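Local coordinates for protein cyclic UMP-AMP synthase (Rhodothermus marinus SG0.5JP17-172, PDB 6E0L) that makes 3',3'-cUAMP, a cyclic dinucleotide second messenger that triggers abortive infection in a bacterial antiphage defence system, from UTP and ATP, at residues 24-29 / 104-109; 62-67 / 131-136; 165-170 / 254-259. All coordinates share one frame; numbering follows the deposited sequence.

Contact 1 (24-29 / 104-109)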
loop_
_atom_site.group_PDB
_atom_site.type_symbol
_atom_site.label_atom_id
_atom_site.label_comp_id
_atom_site.label_asym_id
_atom_site.label_seq_id
_atom_site.Cartn_x
_atom_site.Cartn_y
_atom_site.Cartn_z
ATOM N N HIS A 24 10.902 -11.783 -1.121
ATOM C CA HIS A 24 11.675 -10.570 -0.865
ATOM C C HIS A 24 13.177 -10.861 -0.851
ATOM O O HIS A 24 13.973 -10.159 -1.479
ATOM C CB HIS A 24 11.216 -9.964 0.458
ATOM C CG HIS A 24 12.008 -8.776 0.895
ATOM N ND1 HIS A 24 12.096 -8.396 2.215
ATOM C CD2 HIS A 24 12.720 -7.866 0.191
ATOM C CE1 HIS A 24 12.855 -7.318 2.308
ATOM N NE2 HIS A 24 13.249 -6.978 1.095
ATOM N N GLU A 25 13.573 -11.903 -0.120
ATOM C CA GLU A 25 14.976 -12.270 -0.026
ATOM C C GLU A 25 15.531 -12.670 -1.385
ATOM O O GLU A 25 16.689 -12.370 -1.701
ATOM C CB GLU A 25 15.076 -13.441 0.956
ATOM C CG GLU A 25 16.403 -14.133 1.118
ATOM C CD GLU A 25 16.346 -15.200 2.216
ATOM O OE1 GLU A 25 16.967 -16.268 2.026
ATOM O OE2 GLU A 25 15.651 -14.991 3.242
ATOM N N SER A 26 14.696 -13.288 -2.225
ATOM C CA SER A 26 15.109 -13.659 -3.570
ATOM C C SER A 26 15.396 -12.428 -4.426
ATOM O O SER A 26 16.448 -12.352 -5.074
ATOM C CB SER A 26 14.036 -14.544 -4.205
ATOM O OG SER A 26 14.393 -14.942 -5.509
ATOM N N ILE A 27 14.467 -11.458 -4.444
ATOM C CA ILE A 27 14.681 -10.208 -5.182
ATOM C C ILE A 27 15.943 -9.511 -4.704
ATOM O O ILE A 27 16.797 -9.104 -5.502
ATOM C CB ILE A 27 13.464 -9.267 -5.018
ATOM C CG1 ILE A 27 12.154 -9.867 -5.559
ATOM C CG2 ILE A 27 13.751 -7.927 -5.652
ATOM C CD1 ILE A 27 12.122 -10.044 -7.068
ATOM N N ARG A 28 16.111 -9.433 -3.391
ATOM C CA ARG A 28 17.289 -8.800 -2.826
ATOM C C ARG A 28 18.563 -9.502 -3.289
ATOM O O ARG A 28 19.542 -8.844 -3.656
ATOM C CB ARG A 28 17.156 -8.779 -1.305
ATOM C CG ARG A 28 18.329 -8.191 -0.582
ATOM C CD ARG A 28 18.071 -8.161 0.914
ATOM N NE ARG A 28 17.213 -7.027 1.249
ATOM C CZ ARG A 28 16.459 -6.942 2.340
ATOM N NH1 ARG A 28 16.437 -7.938 3.220
ATOM N NH2 ARG A 28 15.721 -5.856 2.550
ATOM N N ALA A 29 18.554 -10.845 -3.313
ATOM C CA ALA A 29 19.737 -11.579 -3.735
ATOM C C ALA A 29 20.034 -11.328 -5.212
ATOM O O ALA A 29 21.197 -11.249 -5.610
ATOM C CB ALA A 29 19.558 -13.072 -3.454
ATOM N N THR A 104 16.730 -9.917 -14.715
ATOM C CA THR A 104 16.826 -10.828 -15.853
ATOM C C THR A 104 18.059 -11.725 -15.767
ATOM O O THR A 104 17.989 -12.917 -16.092
ATOM C CB THR A 104 16.831 -10.026 -17.149
ATOM O OG1 THR A 104 15.620 -9.260 -17.232
ATOM C CG2 THR A 104 16.947 -10.932 -18.332
ATOM N N ASP A 105 19.205 -11.171 -15.354
ATOM C CA ASP A 105 20.403 -11.995 -15.213
ATOM C C ASP A 105 20.165 -13.117 -14.214
ATOM O O ASP A 105 20.640 -14.241 -14.402
ATOM C CB ASP A 105 21.609 -11.156 -14.777
ATOM C CG ASP A 105 22.149 -10.258 -15.888
ATOM O OD1 ASP A 105 21.824 -10.488 -17.075
ATOM O OD2 ASP A 105 22.927 -9.328 -15.572
ATOM N N TYR A 106 19.445 -12.823 -13.135
ATOM C CA TYR A 106 19.289 -13.786 -12.056
ATOM C C TYR A 106 18.183 -14.802 -12.352
ATOM O O TYR A 106 18.380 -16.009 -12.180
ATOM C CB TYR A 106 18.992 -13.042 -10.756
ATOM C CG TYR A 106 18.868 -13.935 -9.543
ATOM C CD1 TYR A 106 20.007 -14.369 -8.874
ATOM C CD2 TYR A 106 17.638 -14.351 -9.076
ATOM C CE1 TYR A 106 19.922 -15.163 -7.760
ATOM C CE2 TYR A 106 17.544 -15.151 -7.968
ATOM C CZ TYR A 106 18.686 -15.556 -7.316
ATOM O OH TYR A 106 18.584 -16.349 -6.203
ATOM N N TYR A 107 16.996 -14.328 -12.750
ATOM C CA TYR A 107 15.837 -15.199 -12.930
ATOM C C TYR A 107 15.662 -15.747 -14.338
ATOM O O TYR A 107 14.986 -16.764 -14.503
ATOM C CB TYR A 107 14.545 -14.470 -12.556
ATOM C CG TYR A 107 14.474 -14.045 -11.107
ATOM C CD1 TYR A 107 14.167 -14.964 -10.115
ATOM C CD2 TYR A 107 14.629 -12.716 -10.741
ATOM C CE1 TYR A 107 14.078 -14.595 -8.807
ATOM C CE2 TYR A 107 14.539 -12.336 -9.422
ATOM C CZ TYR A 107 14.262 -13.292 -8.462
ATOM O OH TYR A 107 14.167 -12.958 -7.143
ATOM N N GLY A 108 16.236 -15.115 -15.340
ATOM C CA GLY A 108 16.031 -15.437 -16.738
ATOM C C GLY A 108 15.017 -14.506 -17.364
ATOM O O GLY A 108 14.071 -14.052 -16.718
ATOM N N ALA A 109 15.217 -14.204 -18.652
ATOM C CA ALA A 109 14.333 -13.255 -19.334
ATOM C C ALA A 109 12.864 -13.662 -19.290
ATOM O O ALA A 109 11.984 -12.799 -19.195
ATOM C CB ALA A 109 14.784 -13.069 -20.783
#

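Contact 2 (62-67 / 131-136). With MG (magnesium ion), chain B; APC (diphosphomethylphosphonic acid adenosyl ester), chain C; 2KH (5'-O-[(S)-hydroxy{[(S)-hydroxy(phosphonooxy)phosphoryl]amino}phosphoryl]uridine), chain D.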
loop_
_atom_site.group_PDB
_atom_site.type_symbol
_atom_site.label_atom_id
_atom_site.label_comp_id
_atom_site.label_asym_id
_atom_site.label_seq_id
_atom_site.Cartn_x
_atom_site.Cartn_y
_atom_site.Cartn_z
ATOM N N ASP A 62 4.626 -7.327 -2.858
ATOM C CA ASP A 62 4.886 -5.958 -3.292
ATOM C C ASP A 62 6.287 -5.517 -2.852
ATOM O O ASP A 62 6.533 -5.322 -1.654
ATOM C CB ASP A 62 3.792 -5.099 -2.689
ATOM C CG ASP A 62 2.404 -5.577 -3.125
ATOM O OD1 ASP A 62 2.161 -5.744 -4.339
ATOM O OD2 ASP A 62 1.559 -5.831 -2.234
ATOM N N VAL A 63 7.219 -5.394 -3.793
ATOM C CA VAL A 63 8.606 -5.073 -3.467
ATOM C C VAL A 63 8.942 -3.682 -3.996
ATOM O O VAL A 63 8.609 -3.340 -5.140
ATOM C CB VAL A 63 9.574 -6.132 -4.033
ATOM C CG1 VAL A 63 11.018 -5.804 -3.661
ATOM C CG2 VAL A 63 9.190 -7.502 -3.543
ATOM N N VAL A 64 9.654 -2.899 -3.189
ATOM C CA VAL A 64 10.109 -1.573 -3.593
ATOM C C VAL A 64 11.620 -1.613 -3.761
ATOM O O VAL A 64 12.341 -2.040 -2.849
ATOM C CB VAL A 64 9.716 -0.498 -2.570
ATOM C CG1 VAL A 64 10.151 0.882 -3.081
ATOM C CG2 VAL A 64 8.207 -0.523 -2.293
ATOM N N VAL A 65 12.097 -1.179 -4.928
ATOM C CA VAL A 65 13.515 -1.061 -5.227
ATOM C C VAL A 65 13.788 0.430 -5.411
ATOM O O VAL A 65 13.388 1.023 -6.416
ATOM C CB VAL A 65 13.910 -1.878 -6.467
ATOM C CG1 VAL A 65 15.373 -1.602 -6.847
ATOM C CG2 VAL A 65 13.735 -3.370 -6.207
ATOM N N GLN A 66 14.441 1.053 -4.442
ATOM C CA GLN A 66 14.468 2.504 -4.356
ATOM C C GLN A 66 15.904 2.994 -4.437
ATOM O O GLN A 66 16.738 2.627 -3.604
ATOM C CB GLN A 66 13.844 2.984 -3.049
ATOM C CG GLN A 66 13.965 4.487 -2.840
ATOM C CD GLN A 66 13.176 4.969 -1.652
ATOM O OE1 GLN A 66 12.056 4.522 -1.401
ATOM N NE2 GLN A 66 13.754 5.897 -0.914
ATOM N N LEU A 67 16.181 3.854 -5.409
ATOM C CA LEU A 67 17.501 4.456 -5.526
ATOM C C LEU A 67 17.590 5.665 -4.609
ATOM O O LEU A 67 16.698 6.520 -4.614
ATOM C CB LEU A 67 17.778 4.864 -6.970
ATOM C CG LEU A 67 19.183 5.425 -7.218
ATOM C CD1 LEU A 67 20.194 4.334 -7.026
ATOM C CD2 LEU A 67 19.316 6.012 -8.608
ATOM N N VAL A 131 8.330 -2.330 -7.690
ATOM C CA VAL A 131 8.255 -0.916 -8.044
ATOM C C VAL A 131 9.658 -0.335 -8.072
ATOM O O VAL A 131 10.363 -0.340 -7.056
ATOM C CB VAL A 131 7.353 -0.137 -7.074
ATOM C CG1 VAL A 131 7.386 1.334 -7.403
ATOM C CG2 VAL A 131 5.956 -0.622 -7.167
ATOM N N VAL A 132 10.080 0.115 -9.247
ATOM C CA VAL A 132 11.381 0.744 -9.435
ATOM C C VAL A 132 11.174 2.241 -9.269
ATOM O O VAL A 132 10.425 2.867 -10.025
ATOM C CB VAL A 132 11.959 0.418 -10.822
ATOM C CG1 VAL A 132 13.275 1.158 -11.049
ATOM C CG2 VAL A 132 12.145 -1.087 -10.993
ATOM N N CYS A 133 11.867 2.838 -8.315
ATOM C CA CYS A 133 11.525 4.205 -7.979
ATOM C C CYS A 133 12.783 4.920 -7.549
ATOM O O CYS A 133 13.786 4.295 -7.197
ATOM C CB CYS A 133 10.449 4.268 -6.884
ATOM S SG CYS A 133 10.907 3.440 -5.334
ATOM N N ILE A 134 12.681 6.244 -7.492
ATOM C CA ILE A 134 13.767 7.088 -7.025
ATOM C C ILE A 134 13.286 7.808 -5.779
ATOM O O ILE A 134 12.113 8.181 -5.689
ATOM C CB ILE A 134 14.119 8.131 -8.118
ATOM C CG1 ILE A 134 14.665 7.480 -9.397
ATOM C CG2 ILE A 134 15.152 9.130 -7.623
ATOM C CD1 ILE A 134 15.946 6.798 -9.248
ATOM N N GLN A 135 14.192 8.015 -4.828
ATOM C CA GLN A 135 13.850 8.788 -3.645
ATOM C C GLN A 135 13.224 10.113 -4.067
ATOM O O GLN A 135 13.667 10.735 -5.033
ATOM C CB GLN A 135 15.105 9.060 -2.815
ATOM C CG GLN A 135 14.835 9.828 -1.544
ATOM C CD GLN A 135 16.108 10.183 -0.822
ATOM O OE1 GLN A 135 16.395 11.355 -0.587
ATOM N NE2 GLN A 135 16.886 9.171 -0.470
ATOM N N TYR A 136 12.147 10.495 -3.391
ATOM C CA TYR A 136 11.465 11.771 -3.591
ATOM C C TYR A 136 11.497 12.588 -2.308
ATOM O O TYR A 136 11.193 12.068 -1.231
ATOM C CB TYR A 136 10.020 11.584 -4.088
ATOM C CG TYR A 136 9.316 12.911 -4.326
ATOM C CD1 TYR A 136 9.453 13.607 -5.520
ATOM C CD2 TYR A 136 8.465 13.440 -3.363
ATOM C CE1 TYR A 136 8.812 14.817 -5.713
ATOM C CE2 TYR A 136 7.821 14.635 -3.555
ATOM C CZ TYR A 136 7.989 15.317 -4.734
ATOM O OH TYR A 136 7.349 16.519 -4.935
HETATM MG MG MG B . -0.403 -6.527 -2.223
HETATM P PG APC C . -3.479 -7.192 -0.913
HETATM O O1G APC C . -3.262 -8.052 0.297
HETATM O O2G APC C . -4.837 -7.433 -1.543
HETATM O O3G APC C . -2.384 -7.408 -1.920
HETATM P PB APC C . -2.177 -4.618 -0.444
HETATM O O1B APC C . -0.936 -5.410 -0.797
HETATM O O2B APC C . -2.038 -4.050 0.946
HETATM O O3B APC C . -3.444 -5.646 -0.388
HETATM P PA APC C . -1.822 -3.638 -3.332
HETATM O O1A APC C . -1.259 -5.037 -3.411
HETATM O O2A APC C . -2.793 -3.381 -4.467
HETATM C C3A APC C . -2.581 -3.306 -1.676
HETATM O "O5'" APC C . -0.574 -2.571 -3.490
HETATM C "C5'" APC C . 0.499 -2.778 -2.617
HETATM C "C4'" APC C . 1.139 -1.423 -2.233
HETATM O "O4'" APC C . 1.309 -0.684 -3.306
HETATM C "C3'" APC C . 0.204 -0.602 -1.311
HETATM O "O3'" APC C . 0.289 -0.963 0.017
HETATM C "C2'" APC C . 0.790 0.812 -1.556
HETATM O "O2'" APC C . 2.036 0.930 -0.712
HETATM C "C1'" APC C . 1.043 0.844 -2.851
HETATM N N9 APC C . -0.150 1.222 -3.548
HETATM C C8 APC C . -1.063 0.481 -4.190
HETATM N N7 APC C . -2.009 1.289 -4.659
HETATM C C5 APC C . -1.671 2.547 -4.320
HETATM C C6 APC C . -2.301 3.740 -4.562
HETATM N N6 APC C . -3.531 4.073 -5.253
HETATM N N1 APC C . -1.772 4.866 -4.118
HETATM C C2 APC C . -0.608 4.834 -3.414
HETATM N N3 APC C . 0.021 3.655 -3.165
HETATM C C4 APC C . -0.523 2.509 -3.625
HETATM P PA 2KH D . -2.276 -1.415 -10.382
HETATM O O1A 2KH D . -2.854 -2.822 -10.470
HETATM O O2A 2KH D . -3.194 -0.536 -9.563
HETATM N N3A 2KH D . -2.087 -0.729 -11.928
HETATM O "O5'" 2KH D . -0.785 -1.447 -9.661
HETATM P PB 2KH D . -2.001 -1.734 -13.303
HETATM O O1B 2KH D . -2.728 -1.062 -14.452
HETATM O O2B 2KH D . -2.620 -3.093 -13.006
HETATM O O3B 2KH D . -0.401 -1.909 -13.709
HETATM P PG 2KH D . 0.492 -3.309 -13.689
HETATM O O1G 2KH D . 0.614 -3.861 -15.101
HETATM O O2G 2KH D . -0.217 -4.318 -12.804
HETATM O O3G 2KH D . 1.871 -2.983 -13.135
HETATM C "C5'" 2KH D . 0.107 -2.498 -9.952
HETATM C "C4'" 2KH D . 1.187 -2.539 -8.867
HETATM O "O4'" 2KH D . 1.812 -1.380 -8.850
HETATM C "C1'" 2KH D . 2.167 -1.039 -7.322
HETATM C "C2'" 2KH D . 1.539 -1.967 -6.542
HETATM O "O2'" 2KH D . 2.514 -2.973 -6.014
HETATM C "C3'" 2KH D . 0.519 -2.648 -7.448
HETATM O "O3'" 2KH D . 0.333 -3.944 -7.114
HETATM N N1 2KH D . 1.779 0.313 -7.085
HETATM C C6 2KH D . 0.599 0.846 -7.749
HETATM C C2 2KH D . 2.571 1.215 -6.196
HETATM O O2 2KH D . 3.540 0.819 -5.639
HETATM N N3 2KH D . 2.144 2.632 -5.980
HETATM C C4 2KH D . 0.961 3.165 -6.644
HETATM O O4 2KH D . 0.622 4.292 -6.478
HETATM C C5 2KH D . 0.170 2.267 -7.537
HETATM O O HOH W 1 -0.103 -7.845 -3.830
HETATM O O HOH W 2 0.601 -8.057 -0.930
#

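Contact 3 (165-170 / 254-259). With 2KH (5'-O-[(S)-hydroxy{[(S)-hydroxy(phosphonooxy)phosphoryl]amino}phosphoryl]uridine), chain D; APC (diphosphomethylphosphonic acid adenosyl ester), chain C.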
loop_
_atom_site.group_PDB
_atom_site.type_symbol
_atom_site.label_atom_id
_atom_site.label_comp_id
_atom_site.label_asym_id
_atom_site.label_seq_id
_atom_site.Cartn_x
_atom_site.Cartn_y
_atom_site.Cartn_z
ATOM N N VAL A 165 3.996 9.662 -7.044
ATOM C CA VAL A 165 4.711 9.821 -5.781
ATOM C C VAL A 165 3.989 9.012 -4.708
ATOM O O VAL A 165 2.776 9.152 -4.525
ATOM C CB VAL A 165 4.830 11.293 -5.347
ATOM C CG1 VAL A 165 5.527 11.361 -3.996
ATOM C CG2 VAL A 165 5.596 12.123 -6.395
ATOM N N ASN A 166 4.728 8.131 -4.044
ATOM C CA ASN A 166 4.217 7.322 -2.956
ATOM C C ASN A 166 5.089 7.539 -1.731
ATOM O O ASN A 166 6.232 7.985 -1.826
ATOM C CB ASN A 166 4.246 5.820 -3.292
ATOM C CG ASN A 166 3.260 5.418 -4.385
ATOM O OD1 ASN A 166 3.377 4.337 -4.959
ATOM N ND2 ASN A 166 2.290 6.269 -4.665
ATOM N N TYR A 167 4.555 7.155 -0.583
ATOM C CA TYR A 167 5.227 7.306 0.706
ATOM C C TYR A 167 5.106 5.989 1.471
ATOM O O TYR A 167 4.597 5.946 2.596
ATOM C CB TYR A 167 4.654 8.482 1.496
ATOM C CG TYR A 167 4.779 9.817 0.808
ATOM C CD1 TYR A 167 5.926 10.593 0.995
ATOM C CD2 TYR A 167 3.768 10.317 -0.018
ATOM C CE1 TYR A 167 6.069 11.825 0.376
ATOM C CE2 TYR A 167 3.907 11.551 -0.635
ATOM C CZ TYR A 167 5.063 12.298 -0.432
ATOM O OH TYR A 167 5.216 13.524 -1.036
ATOM N N PRO A 168 5.614 4.890 0.897
ATOM C CA PRO A 168 5.401 3.571 1.529
ATOM C C PRO A 168 6.020 3.447 2.892
ATOM O O PRO A 168 5.468 2.741 3.742
ATOM C CB PRO A 168 6.049 2.590 0.540
ATOM C CG PRO A 168 7.121 3.429 -0.160
ATOM C CD PRO A 168 6.518 4.809 -0.269
ATOM N N LYS A 169 7.157 4.096 3.141
ATOM C CA LYS A 169 7.763 3.984 4.466
ATOM C C LYS A 169 6.865 4.632 5.506
ATOM O O LYS A 169 6.734 4.135 6.624
ATOM C CB LYS A 169 9.145 4.634 4.477
ATOM C CG LYS A 169 10.162 3.999 3.528
ATOM C CD LYS A 169 11.529 4.720 3.619
ATOM C CE LYS A 169 12.560 4.087 2.694
ATOM N NZ LYS A 169 13.853 4.816 2.716
ATOM N N LEU A 170 6.250 5.759 5.147
ATOM C CA LEU A 170 5.341 6.438 6.061
ATOM C C LEU A 170 4.033 5.663 6.237
ATOM O O LEU A 170 3.466 5.632 7.336
ATOM C CB LEU A 170 5.066 7.852 5.547
ATOM C CG LEU A 170 6.290 8.766 5.597
ATOM C CD1 LEU A 170 5.942 10.141 5.034
ATOM C CD2 LEU A 170 6.843 8.869 7.022
ATOM N N ASN A 254 -0.336 7.062 4.809
ATOM C CA ASN A 254 0.979 7.708 4.767
ATOM C C ASN A 254 0.979 9.105 5.383
ATOM O O ASN A 254 2.059 9.687 5.551
ATOM C CB ASN A 254 1.504 7.777 3.316
ATOM C CG ASN A 254 0.619 8.626 2.378
ATOM O OD1 ASN A 254 -0.014 9.589 2.798
ATOM N ND2 ASN A 254 0.550 8.232 1.107
ATOM N N GLY A 255 -0.191 9.641 5.724
ATOM C CA GLY A 255 -0.330 10.949 6.332
ATOM C C GLY A 255 -0.148 12.144 5.418
ATOM O O GLY A 255 -0.234 13.277 5.901
ATOM N N GLN A 256 0.099 11.939 4.126
ATOM C CA GLN A 256 0.406 13.022 3.197
ATOM C C GLN A 256 -0.697 13.316 2.204
ATOM O O GLN A 256 -0.953 14.471 1.910
ATOM C CB GLN A 256 1.676 12.701 2.380
ATOM C CG GLN A 256 2.939 12.269 3.117
ATOM C CD GLN A 256 3.289 13.190 4.266
ATOM O OE1 GLN A 256 3.401 14.396 4.076
ATOM N NE2 GLN A 256 3.501 12.628 5.452
ATOM N N ASP A 257 -1.344 12.298 1.669
ATOM C CA ASP A 257 -2.275 12.444 0.561
ATOM C C ASP A 257 -3.720 12.396 1.030
ATOM O O ASP A 257 -4.065 11.727 2.007
ATOM C CB ASP A 257 -2.013 11.370 -0.496
ATOM C CG ASP A 257 -0.575 11.388 -0.990
ATOM O OD1 ASP A 257 -0.025 12.504 -1.141
ATOM O OD2 ASP A 257 0.023 10.304 -1.178
ATOM N N ASP A 258 -4.578 13.022 0.251
ATOM C CA ASP A 258 -5.996 12.843 0.431
ATOM C C ASP A 258 -6.411 11.512 -0.157
ATOM O O ASP A 258 -5.963 11.125 -1.235
ATOM C CB ASP A 258 -6.745 13.974 -0.279
ATOM C CG ASP A 258 -6.597 15.300 0.422
ATOM O OD1 ASP A 258 -6.195 15.307 1.602
ATOM O OD2 ASP A 258 -6.850 16.339 -0.220
ATOM N N LEU A 259 -7.296 10.826 0.563
ATOM C CA LEU A 259 -7.800 9.537 0.112
ATOM C C LEU A 259 -8.786 9.691 -1.036
ATOM O O LEU A 259 -8.821 8.840 -1.937
ATOM C CB LEU A 259 -8.429 8.790 1.293
ATOM C CG LEU A 259 -9.102 7.455 0.973
ATOM C CD1 LEU A 259 -8.114 6.561 0.257
ATOM C CD2 LEU A 259 -9.655 6.782 2.249
HETATM P PA 2KH D . -2.276 -1.415 -10.382
HETATM O O1A 2KH D . -2.854 -2.822 -10.470
HETATM O O2A 2KH D . -3.194 -0.536 -9.563
HETATM N N3A 2KH D . -2.087 -0.729 -11.928
HETATM O "O5'" 2KH D . -0.785 -1.447 -9.661
HETATM P PB 2KH D . -2.001 -1.734 -13.303
HETATM O O1B 2KH D . -2.728 -1.062 -14.452
HETATM O O2B 2KH D . -2.620 -3.093 -13.006
HETATM O O3B 2KH D . -0.401 -1.909 -13.709
HETATM P PG 2KH D . 0.492 -3.309 -13.689
HETATM O O1G 2KH D . 0.614 -3.861 -15.101
HETATM O O2G 2KH D . -0.217 -4.318 -12.804
HETATM O O3G 2KH D . 1.871 -2.983 -13.135
HETATM C "C5'" 2KH D . 0.107 -2.498 -9.952
HETATM C "C4'" 2KH D . 1.187 -2.539 -8.867
HETATM O "O4'" 2KH D . 1.812 -1.380 -8.850
HETATM C "C1'" 2KH D . 2.167 -1.039 -7.322
HETATM C "C2'" 2KH D . 1.539 -1.967 -6.542
HETATM O "O2'" 2KH D . 2.514 -2.973 -6.014
HETATM C "C3'" 2KH D . 0.519 -2.648 -7.448
HETATM O "O3'" 2KH D . 0.333 -3.944 -7.114
HETATM N N1 2KH D . 1.779 0.313 -7.085
HETATM C C6 2KH D . 0.599 0.846 -7.749
HETATM C C2 2KH D . 2.571 1.215 -6.196
HETATM O O2 2KH D . 3.540 0.819 -5.639
HETATM N N3 2KH D . 2.144 2.632 -5.980
HETATM C C4 2KH D . 0.961 3.165 -6.644
HETATM O O4 2KH D . 0.622 4.292 -6.478
HETATM C C5 2KH D . 0.170 2.267 -7.537
HETATM P PG APC C . -3.479 -7.192 -0.913
HETATM O O1G APC C . -3.262 -8.052 0.297
HETATM O O2G APC C . -4.837 -7.433 -1.543
HETATM O O3G APC C . -2.384 -7.408 -1.920
HETATM P PB APC C . -2.177 -4.618 -0.444
HETATM O O1B APC C . -0.936 -5.410 -0.797
HETATM O O2B APC C . -2.038 -4.050 0.946
HETATM O O3B APC C . -3.444 -5.646 -0.388
HETATM P PA APC C . -1.822 -3.638 -3.332
HETATM O O1A APC C . -1.259 -5.037 -3.411
HETATM O O2A APC C . -2.793 -3.381 -4.467
HETATM C C3A APC C . -2.581 -3.306 -1.676
HETATM O "O5'" APC C . -0.574 -2.571 -3.490
HETATM C "C5'" APC C . 0.499 -2.778 -2.617
HETATM C "C4'" APC C . 1.139 -1.423 -2.233
HETATM O "O4'" APC C . 1.309 -0.684 -3.306
HETATM C "C3'" APC C . 0.204 -0.602 -1.311
HETATM O "O3'" APC C . 0.289 -0.963 0.017
HETATM C "C2'" APC C . 0.790 0.812 -1.556
HETATM O "O2'" APC C . 2.036 0.930 -0.712
HETATM C "C1'" APC C . 1.043 0.844 -2.851
HETATM N N9 APC C . -0.150 1.222 -3.548
HETATM C C8 APC C . -1.063 0.481 -4.190
HETATM N N7 APC C . -2.009 1.289 -4.659
HETATM C C5 APC C . -1.671 2.547 -4.320
HETATM C C6 APC C . -2.301 3.740 -4.562
HETATM N N6 APC C . -3.531 4.073 -5.253
HETATM N N1 APC C . -1.772 4.866 -4.118
HETATM C C2 APC C . -0.608 4.834 -3.414
HETATM N N3 APC C . 0.021 3.655 -3.165
HETATM C C4 APC C . -0.523 2.509 -3.625
HETATM O O HOH W 3 1.539 11.572 -3.263
HETATM O O HOH W 4 1.780 6.051 -0.699
#

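Contact 1 (24-29 / 104-109)
Ser26 and Ile27 receive the hydroxyl end of Tyr107 where two helices of the nucleotidyltransferase fold, 18-32 and the C-terminal end of 92-107, lean against each other. The tight part is the buried one. Tyr107 OH makes a hydrogen bond of 2.6 Å to Ser26 OG, which approaches at the ring edge, close to the ring plane. With chi1 at -180°, OG lies opposite the backbone N of Ser26 and extends from its helix to meet the phenol. Ile27 crosses the tyrosine at about a right angle, and its CD1 lies 3.6 Å from Tyr107 OH and 4.1 Å from Tyr107 CE2. Val121 and Thr123 touch both Ile27 and Tyr107, and Ala128 and Val130 of strand 127-138 touch Ile27, so this half of the contact faces the central sheet. The looser half is partly exposed: Ala29 CB comes no nearer than 4.4 Å to Tyr106 OH, and Tyr106 CE2 stays 4.0 Å from Ser26 OG. Within helix 92-107 itself, Tyr106 turns its edge onto the Tyr107 ring, with Tyr106 CD2 poised 3.4 Å above the ring plane, over the centre.

Contact 2 (62-67 / 131-136)
Val63 O accepts the backbone N-H of Val131, N to O 2.8 Å, the shortest of five hydrogen bonds between two parallel strands. Val131 O in turn takes Val65 N-H, and Cys133 repeats the pattern, its N giving to Val65 O and its O receiving Leu67 N-H. Gln135 N closes the series on Leu67 O. The axes of segments 62-67 and 131-136 are twisted by 42° against each other. On one face Cys133 SG, held between its own backbone N and carbonyl carbon (chi1 58°), sits 3.5 Å from Val64 CG1 and also meets Gln66 CB. On the other face Leu67 and Ile134 lie side by side, with Ile134 CD1 3.5 Å from Leu67 CB, and Phe95 of helix 92-107 packs on Val65, Leu67 and Val132. This pairing forms the core of the polymerase beta-like nucleotidyltransferase fold, in which the aspartates of the magnesium site, Asp60, Asp62 and Asp129, lie near the N-terminal ends of these strands. Asp62 is the one of them that ligates the ion in this structure: its OD2 binds magnesium at 2.1 Å, alongside one oxygen from each of the three phosphorus groups of the ATP analogue and two waters. Asp62 OD1 takes weak hydrogen bonds from one of those waters and from O2' of the UTP analogue. Val131 CG2 reaches the same nucleotide, 3.2 Å from its uracil O2. Farther along, the amides of Gln66 and Gln135 are turned 70° from each other and share Asn68 OD1, to which each donates from NE2; Gln66 NE2 also bonds Glu151, while its OE1 bonds the hydroxyl of Tyr44.

Contact 3 (165-170 / 254-259)
Gln256 lays its CG over the centre of one face of the Tyr167 ring, a CH-pi contact 3.7 Å from the centroid and 9° off the ring normal. A bend at chi2 (-49°) then carries the amide past the ring, where NE2 meets Leu170 CD1 at 3.5 Å and bonds to Asn254 O; OE1 bonds Lys138. Asp257 comes to the same ring from its edge, OD2 lying in plane 3.9 Å from Tyr167 CD2. Asn254 organises the loop. Its OD1 is gripped by two backbone donors: Gln256 N, at 2.7 Å, makes an Asx turn, and Asp257 N, on a lone pair in the carbonyl plane, completes an Asx motif. Its ND2 gives to Asp257 OD2 from above the carboxylate plane and also to a water that Tyr167 N donates to, while its CB packs 3.7 Å from Tyr167 CB. Tyr167, the N-cap residue of helix 168-181, follows Asn166, whose ND2 reaches uracil O4 of the UTP analogue at 3.2 Å. Loop 254-259 thus packs against the residue that follows the uracil-binding Asn166, meeting the strand-to-helix turn at 166-168 beside the nucleotide pocket of this CD-NTase.

How the contacts relate
From the N terminus, helix 18-32 supplies the first half of contact 1 and strand 61-68 the first half of contact 2. Helix 92-107 then closes contact 1, and strand 127-138 closes contact 2, so the two loops cross instead of nesting. They also touch, Ile27 CG2 against Val63 CG1 at 4.0 Å, which ties helix 18-32 to the central sheet. Contact 3 opens only after both have closed, its loop running through the helical part to return at 254-259. It meets contact 2 where Tyr136 packs on Val165 and Tyr167, and both contacts reach the two bound nucleotides, whereas contact 1 stands about 28 Å, centre to centre, from contact 3.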